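Local coordinates for competence protein PILN (Thermus thermophilus, PDB 4BHQ), which probably helps to build the inner-membrane platform that initiates type IV pilus biogenesis, pairing with a second copy of itself through its periplasmic domain, at residues F60-P65 and A74-S79; E105-G110 and S150-V155. All coordinates share one frame; numbering follows the deposited sequence.

Contact 1 of 2, residues F60-P65 and A74-S79; sequences FINQIP and ALRSVS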
ATOM      1  N   PHE A  60       0.141  -0.914  -6.483  1.00 17.98           N
ATOM      2  CA  PHE A  60      -1.077  -0.196  -5.993  1.00 18.53           C
ATOM      3  C   PHE A  60      -0.699   0.988  -5.144  1.00 18.87           C
ATOM      4  O   PHE A  60      -1.205   2.117  -5.322  1.00 17.69           O
ATOM      5  CB  PHE A  60      -1.950  -1.180  -5.143  1.00 18.38           C
ATOM      6  CG  PHE A  60      -3.059  -0.467  -4.377  1.00 21.80           C
ATOM      7  CD1 PHE A  60      -4.149   0.122  -5.077  1.00 23.57           C
ATOM      8  CD2 PHE A  60      -2.961  -0.274  -3.003  1.00 20.21           C
ATOM      9  CE1 PHE A  60      -5.140   0.862  -4.367  1.00 24.45           C
ATOM     10  CE2 PHE A  60      -3.936   0.436  -2.316  1.00 22.37           C
ATOM     11  CZ  PHE A  60      -5.030   1.008  -3.007  1.00 24.04           C
ATOM     12  N   ILE A  61       0.231   0.775  -4.197  1.00 17.66           N
ATOM     13  CA  ILE A  61       0.676   1.871  -3.341  1.00 16.46           C
ATOM     14  C   ILE A  61       1.345   2.993  -4.133  1.00 18.56           C
ATOM     15  O   ILE A  61       1.073   4.158  -3.890  1.00 20.37           O
ATOM     16  CB  ILE A  61       1.612   1.357  -2.238  1.00 20.05           C
ATOM     17  CG1 ILE A  61       0.760   0.399  -1.289  1.00 15.75           C
ATOM     18  CG2 ILE A  61       2.174   2.586  -1.456  1.00 16.96           C
ATOM     19  CD1 ILE A  61       1.604  -0.379  -0.263  1.00 20.34           C
ATOM     20  N   ASN A  62       2.163   2.637  -5.126  1.00 16.73           N
ATOM     21  CA  ASN A  62       2.811   3.646  -5.929  1.00 17.73           C
ATOM     22  C   ASN A  62       1.822   4.429  -6.784  1.00 19.19           C
ATOM     23  O   ASN A  62       2.146   5.550  -7.241  1.00 19.33           O
ATOM     24  CB  ASN A  62       3.844   2.988  -6.889  1.00 15.11           C
ATOM     25  CG  ASN A  62       5.046   2.432  -6.168  1.00 16.20           C
ATOM     26  OD1 ASN A  62       5.318   2.774  -4.997  1.00 15.72           O
ATOM     27  ND2 ASN A  62       5.731   1.510  -6.813  1.00 14.33           N
ATOM     28  N   GLN A  63       0.637   3.839  -7.053  1.00 18.45           N
ATOM     29  CA  GLN A  63      -0.371   4.545  -7.892  1.00 19.53           C
ATOM     30  C   GLN A  63      -1.181   5.613  -7.125  1.00 21.67           C
ATOM     31  O   GLN A  63      -1.840   6.498  -7.721  1.00 20.56           O
ATOM     32  CB  GLN A  63      -1.274   3.513  -8.550  1.00 20.43           C
ATOM     33  CG  GLN A  63      -2.053   4.042  -9.736  1.00 22.33           C
ATOM     34  CD  GLN A  63      -1.143   4.452 -10.901  1.00 24.80           C
ATOM     35  OE1 GLN A  63       0.002   3.986 -11.015  1.00 24.90           O
ATOM     36  NE2 GLN A  63      -1.665   5.290 -11.770  1.00 23.86           N
ATOM     37  N   ILE A  64      -1.196   5.506  -5.796  1.00 19.84           N
ATOM     38  CA  ILE A  64      -1.932   6.448  -4.973  1.00 18.47           C
ATOM     39  C   ILE A  64      -1.365   7.834  -5.187  1.00 20.16           C
ATOM     40  O   ILE A  64      -0.202   8.041  -5.035  1.00 23.40           O
ATOM     41  CB  ILE A  64      -1.899   6.033  -3.479  1.00 18.91           C
ATOM     42  CG1 ILE A  64      -2.601   4.676  -3.282  1.00 17.82           C
ATOM     43  CG2 ILE A  64      -2.534   7.111  -2.614  1.00 16.22           C
ATOM     44  CD1 ILE A  64      -2.411   4.136  -1.875  1.00 23.53           C
ATOM     45  N   PRO A  65      -2.218   8.824  -5.578  1.00 25.69           N
ATOM     46  CA  PRO A  65      -1.607  10.089  -6.027  1.00 24.67           C
ATOM     47  C   PRO A  65      -1.089  10.899  -4.904  1.00 25.13           C
ATOM     48  O   PRO A  65      -1.729  10.936  -3.824  1.00 23.31           O
ATOM     49  CB  PRO A  65      -2.783  10.837  -6.765  1.00 23.95           C
ATOM     50  CG  PRO A  65      -4.023  10.224  -6.121  1.00 22.62           C
ATOM     51  CD  PRO A  65      -3.680   8.790  -5.841  1.00 23.23           C
ATOM     52  N   ALA A  74       9.357   5.092  -4.141  1.00 18.71           N
ATOM     53  CA  ALA A  74       8.549   4.075  -4.857  1.00 20.71           C
ATOM     54  C   ALA A  74       8.824   2.711  -4.298  1.00 23.69           C
ATOM     55  O   ALA A  74      10.001   2.306  -4.149  1.00 20.35           O
ATOM     56  CB  ALA A  74       8.879   4.137  -6.342  1.00 22.44           C
ATOM     57  N   LEU A  75       7.768   1.944  -4.014  1.00 22.23           N
ATOM     58  CA  LEU A  75       7.992   0.601  -3.516  1.00 23.39           C
ATOM     59  C   LEU A  75       8.065  -0.395  -4.684  1.00 21.82           C
ATOM     60  O   LEU A  75       7.348  -0.265  -5.661  1.00 23.43           O
ATOM     61  CB  LEU A  75       6.924   0.242  -2.443  1.00 21.83           C
ATOM     62  CG  LEU A  75       6.930   1.275  -1.257  1.00 24.28           C
ATOM     63  CD1 LEU A  75       5.769   1.051  -0.340  1.00 21.43           C
ATOM     64  CD2 LEU A  75       8.228   1.054  -0.448  1.00 24.66           C
ATOM     65  N   ARG A  76       8.887  -1.439  -4.533  1.00 20.00           N
ATOM     66  CA  ARG A  76       9.054  -2.478  -5.518  1.00 18.15           C
ATOM     67  C   ARG A  76       8.550  -3.796  -5.000  1.00 21.30           C
ATOM     68  O   ARG A  76       8.204  -4.730  -5.783  1.00 22.21           O
ATOM     69  CB  ARG A  76      10.550  -2.636  -5.906  1.00 20.49           C
ATOM     70  CG  ARG A  76      11.082  -1.387  -6.538  1.00 25.56           C
ATOM     71  CD  ARG A  76      10.270  -1.184  -7.908  1.00 26.77           C
ATOM     72  NE  ARG A  76      10.698   0.075  -8.496  1.00 31.97           N
ATOM     73  CZ  ARG A  76       9.949   0.821  -9.277  1.00 29.80           C
ATOM     74  NH1 ARG A  76       8.669   0.415  -9.566  1.00 28.92           N
ATOM     75  NH2 ARG A  76      10.488   1.880  -9.801  1.00 27.87           N
ATOM     76  N   SER A  77       8.516  -3.927  -3.679  1.00 19.94           N
ATOM     77  CA  SER A  77       7.975  -5.149  -3.079  1.00 19.98           C
ATOM     78  C   SER A  77       7.509  -4.833  -1.697  1.00 20.16           C
ATOM     79  O   SER A  77       8.203  -4.159  -0.929  1.00 19.60           O
ATOM     80  CB  SER A  77       9.056  -6.278  -3.052  1.00 22.02           C
ATOM     81  OG  SER A  77       8.481  -7.428  -2.414  1.00 29.16           O
ATOM     82  N   VAL A  78       6.306  -5.272  -1.375  1.00 20.72           N
ATOM     83  CA  VAL A  78       5.799  -5.121  -0.016  1.00 21.80           C
ATOM     84  C   VAL A  78       5.189  -6.456   0.406  1.00 23.89           C
ATOM     85  O   VAL A  78       4.078  -6.819  -0.059  1.00 20.17           O
ATOM     86  CB  VAL A  78       4.688  -4.044   0.053  1.00 23.46           C
ATOM     87  CG1 VAL A  78       4.123  -3.986   1.477  1.00 21.29           C
ATOM     88  CG2 VAL A  78       5.195  -2.641  -0.413  1.00 21.72           C
ATOM     89  N   SER A  79       5.868  -7.178   1.286  1.00 20.52           N
ATOM     90  CA  SER A  79       5.377  -8.501   1.719  1.00 19.71           C
ATOM     91  C   SER A  79       4.938  -8.357   3.165  1.00 20.79           C
ATOM     92  O   SER A  79       5.481  -7.581   3.911  1.00 26.51           O
ATOM     93  CB  SER A  79       6.492  -9.574   1.605  1.00 22.60           C
ATOM     94  OG  SER A  79       7.244  -9.595   2.825  1.00 27.34           O
TER
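Asn62, in the last turn of helix 53-63, turns its carboxamide onto the backbone of Leu75 and holds both polar atoms of that one residue. CG lies anti to the carbonyl carbon (chi1 -70°), which sends the amide out toward strand 73-82. OD1 takes the N-H of Leu75 on a lone pair, with OD1 to N at 2.8 Å, while ND2 gives a hydrogen to Leu75 O at 2.7 Å, nearly in the plane of its own amide. Two bonds to a single residue fix the rotation of the amide, since flipping it would set donor against donor. Asparagine suits the place because its short arm carries an acceptor and a donor side by side; an alanine here would remove both bonds and would probably loosen the end of the helix from the strand. Beside this polar grip, Ile61 adds an apolar one. Its side chain crosses that of Leu75 obliquely: CG2, anti to the backbone N, meets Leu75 CD1 at 4.1 Å, and Ile61 CD1, at the end of an extended chi2 (171°), meets Val78 CG2 at 4.2 Å. These branched residues pack the side of the helix facing the strand, whereas Arg76 bends at chi2 and uses NE in a salt bridge to Glu111. The neighbouring Phe60 faces the second subunit, where its ring stacks on Phe106 of that chain. At Arg76 and Ser77, both opposite Gln109, the strand makes a classic beta bulge, and the whole is a helix packed against the outermost strand of this chain's antiparallel sheet, joined to it by a short connection.

Contact 2 of 2, residues E105-G110 and S150-V155; sequences EFALQG and SARVGV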
ATOM      1  N   GLU A 105       4.436  -7.955  10.334  1.00 21.25           N
ATOM      2  CA  GLU A 105       5.649  -7.361   9.784  1.00 22.86           C
ATOM      3  C   GLU A 105       5.579  -7.253   8.273  1.00 23.05           C
ATOM      4  O   GLU A 105       5.229  -8.237   7.584  1.00 25.25           O
ATOM      5  CB  GLU A 105       6.872  -8.253  10.144  1.00 21.90           C
ATOM      6  CG  GLU A 105       8.184  -7.640   9.752  1.00 25.31           C
ATOM      7  CD  GLU A 105       9.379  -8.524  10.193  1.00 26.08           C
ATOM      8  OE1 GLU A 105       9.615  -9.557   9.580  1.00 27.33           O
ATOM      9  OE2 GLU A 105      10.057  -8.117  11.137  1.00 26.70           O
ATOM     10  N   PHE A 106       5.983  -6.088   7.770  1.00 20.45           N
ATOM     11  CA  PHE A 106       6.060  -5.841   6.323  1.00 21.70           C
ATOM     12  C   PHE A 106       7.512  -5.790   5.914  1.00 22.12           C
ATOM     13  O   PHE A 106       8.277  -5.037   6.502  1.00 25.61           O
ATOM     14  CB  PHE A 106       5.417  -4.487   5.990  1.00 23.66           C
ATOM     15  CG  PHE A 106       3.924  -4.492   6.134  1.00 21.39           C
ATOM     16  CD1 PHE A 106       3.129  -4.891   5.103  1.00 22.94           C
ATOM     17  CD2 PHE A 106       3.336  -4.037   7.309  1.00 24.77           C
ATOM     18  CE1 PHE A 106       1.724  -4.884   5.206  1.00 22.61           C
ATOM     19  CE2 PHE A 106       1.933  -4.017   7.419  1.00 27.80           C
ATOM     20  CZ  PHE A 106       1.140  -4.483   6.374  1.00 21.57           C
ATOM     21  N   ALA A 107       7.897  -6.606   4.948  1.00 20.55           N
ATOM     22  CA  ALA A 107       9.239  -6.482   4.365  1.00 20.94           C
ATOM     23  C   ALA A 107       9.189  -5.680   3.073  1.00 21.52           C
ATOM     24  O   ALA A 107       8.398  -5.999   2.157  1.00 19.83           O
ATOM     25  CB  ALA A 107       9.813  -7.883   4.116  1.00 21.24           C
ATOM     26  N   LEU A 108      10.029  -4.658   2.994  1.00 16.46           N
ATOM     27  CA  LEU A 108       9.980  -3.638   1.944  1.00 19.88           C
ATOM     28  C   LEU A 108      11.263  -3.573   1.133  1.00 18.39           C
ATOM     29  O   LEU A 108      12.384  -3.471   1.726  1.00 19.42           O
ATOM     30  CB  LEU A 108       9.767  -2.230   2.593  1.00 17.41           C
ATOM     31  CG  LEU A 108       8.597  -2.022   3.566  1.00 20.53           C
ATOM     32  CD1 LEU A 108       8.506  -0.555   4.042  1.00 18.24           C
ATOM     33  CD2 LEU A 108       7.243  -2.396   2.876  1.00 24.18           C
ATOM     34  N   GLN A 109      11.105  -3.578  -0.179  1.00 17.69           N
ATOM     35  CA  GLN A 109      12.213  -3.209  -1.108  1.00 18.21           C
ATOM     36  C   GLN A 109      11.718  -1.984  -1.806  1.00 22.03           C
ATOM     37  O   GLN A 109      10.542  -1.945  -2.296  1.00 21.66           O
ATOM     38  CB  GLN A 109      12.461  -4.307  -2.129  1.00 21.20           C
ATOM     39  CG  GLN A 109      12.829  -5.607  -1.509  1.00 30.15           C
ATOM     40  CD  GLN A 109      14.220  -5.540  -0.921  1.00 32.04           C
ATOM     41  OE1 GLN A 109      15.066  -4.841  -1.484  1.00 34.16           O
ATOM     42  NE2 GLN A 109      14.446  -6.201   0.235  1.00 31.18           N
ATOM     43  N   GLY A 110      12.551  -0.966  -1.906  1.00 18.00           N
ATOM     44  CA  GLY A 110      12.113   0.269  -2.556  1.00 18.96           C
ATOM     45  C   GLY A 110      13.210   1.116  -3.160  1.00 20.11           C
ATOM     46  O   GLY A 110      14.396   0.715  -3.206  1.00 18.23           O
ATOM     47  N   SER A 150      16.212  -1.250   1.556  1.00 18.43           N
ATOM     48  CA  SER A 150      15.371  -2.261   2.175  1.00 18.07           C
ATOM     49  C   SER A 150      15.164  -2.028   3.621  1.00 20.67           C
ATOM     50  O   SER A 150      16.042  -1.492   4.349  1.00 19.95           O
ATOM     51  CB  SER A 150      15.928  -3.686   1.907  1.00 25.15           C
ATOM     52  OG  SER A 150      17.108  -3.885   2.653  1.00 32.84           O
ATOM     53  N   ALA A 151      13.967  -2.399   4.064  1.00 21.86           N
ATOM     54  CA  ALA A 151      13.548  -2.163   5.431  1.00 22.92           C
ATOM     55  C   ALA A 151      12.474  -3.157   5.823  1.00 25.42           C
ATOM     56  O   ALA A 151      11.742  -3.688   4.978  1.00 19.53           O
ATOM     57  CB  ALA A 151      13.028  -0.711   5.609  1.00 21.40           C
ATOM     58  N   ARG A 152      12.339  -3.365   7.125  1.00 20.07           N
ATOM     59  CA  ARG A 152      11.198  -4.099   7.693  1.00 22.27           C
ATOM     60  C   ARG A 152      10.401  -3.117   8.582  1.00 24.79           C
ATOM     61  O   ARG A 152      11.009  -2.399   9.358  1.00 20.94           O
ATOM     62  CB  ARG A 152      11.699  -5.303   8.510  1.00 22.02           C
ATOM     63  CG  ARG A 152      12.103  -6.464   7.580  1.00 27.21           C
ATOM     64  CD  ARG A 152      12.796  -7.639   8.366  1.00 38.69           C
ATOM     65  NE  ARG A 152      13.977  -7.069   9.022  1.00 44.84           N
ATOM     66  CZ  ARG A 152      14.890  -7.717   9.723  1.00 54.30           C
ATOM     67  NH1 ARG A 152      14.777  -9.028   9.928  1.00 57.25           N
ATOM     68  NH2 ARG A 152      15.928  -7.027  10.221  1.00 56.52           N
ATOM     69  N   VAL A 153       9.060  -3.104   8.421  1.00 19.82           N
ATOM     70  CA  VAL A 153       8.169  -2.296   9.275  1.00 21.64           C
ATOM     71  C   VAL A 153       7.315  -3.199  10.176  1.00 22.63           C
ATOM     72  O   VAL A 153       6.624  -4.098   9.679  1.00 22.52           O
ATOM     73  CB  VAL A 153       7.278  -1.329   8.441  1.00 21.51           C
ATOM     74  CG1 VAL A 153       6.107  -0.783   9.268  1.00 20.00           C
ATOM     75  CG2 VAL A 153       8.136  -0.153   7.937  1.00 21.45           C
ATOM     76  N   GLY A 154       7.333  -2.941  11.495  1.00 22.18           N
ATOM     77  CA  GLY A 154       6.517  -3.741  12.404  1.00 21.75           C
ATOM     78  C   GLY A 154       5.272  -2.922  12.812  1.00 23.64           C
ATOM     79  O   GLY A 154       5.330  -1.726  12.956  1.00 19.83           O
ATOM     80  N   VAL A 155       4.128  -3.614  12.936  1.00 28.39           N
ATOM     81  CA  VAL A 155       2.881  -2.985  13.332  1.00 23.64           C
ATOM     82  C   VAL A 155       2.285  -3.707  14.540  1.00 24.87           C
ATOM     83  O   VAL A 155       2.160  -4.932  14.547  1.00 27.06           O
ATOM     84  CB  VAL A 155       1.826  -3.041  12.160  1.00 25.31           C
ATOM     85  CG1 VAL A 155       0.672  -2.039  12.480  1.00 24.30           C
ATOM     86  CG2 VAL A 155       2.544  -2.644  10.858  1.00 22.63           C
TER
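Strands 105-110 and 150-155 run antiparallel, their directions 163° apart, and four backbone hydrogen bonds tie them in two reciprocal pairs. Phe106 with Val153 forms the straighter set: the N-H of Phe106 reaches Val153 O at 2.8 Å and an angle of 174°. Leu108 and Ala151 form the second, with Ala107 and Arg152 as the non-hydrogen-bonded pair between them. Phe106 can be followed outward. Its CB lies 3.9 Å from Val153 O and 4.4 Å from Val153 CB, and CG is anti to the carbonyl carbon (chi1 -71°). The ring edge at CD2 passes the same oxygen, and CD2 and CE2 meet Val155 CG2, which lies in the ring plane, 3.8 Å from CE2. These are the two central strands of a four-stranded antiparallel sheet in the PilN dimerization domain, and on the face bearing Phe106, Leu108 and Val153 the last two pack on Phe60 of the second subunit. Leu108 and Val153 cross obliquely, Leu108 CD1 meeting Val153 CG2 at 3.9 Å, so bulky apolar side chains suit this buried face. The other face is mostly polar, with Glu105, Gln109, Ser150 and Arg152 beside the small Ala107. There Glu105 and Arg152 lie side by side, Glu105 OE1 3.9 Å from Arg152 CD. Their charges are near but form no salt bridge with each other: Glu105 OE1 pairs with Arg81 and OE2 bonds to Tyr97 OH, while Arg152 NH2 pairs with Glu134.

In the fold
From the N terminus the chain runs through helix 53-63, and contact 1 closes a short loop at once, bringing residues 60-65 beside 74-79 on the outer strand 73-82. Helix 85-93 then leads to strand 102-112. Contact 2 opens here and closes much later, when strand 146-156 returns alongside after helix 115-124 and strand 131-141. The two loops therefore follow in series and neither encloses the other. They share a sheet: strand 73-82 is bonded to strand 102-112, as where Ser79 O meets Ala107 N at 2.8 Å, so the helix of contact 1 is joined through the outer strand to the central pair of contact 2. Both contacts also touch the second subunit.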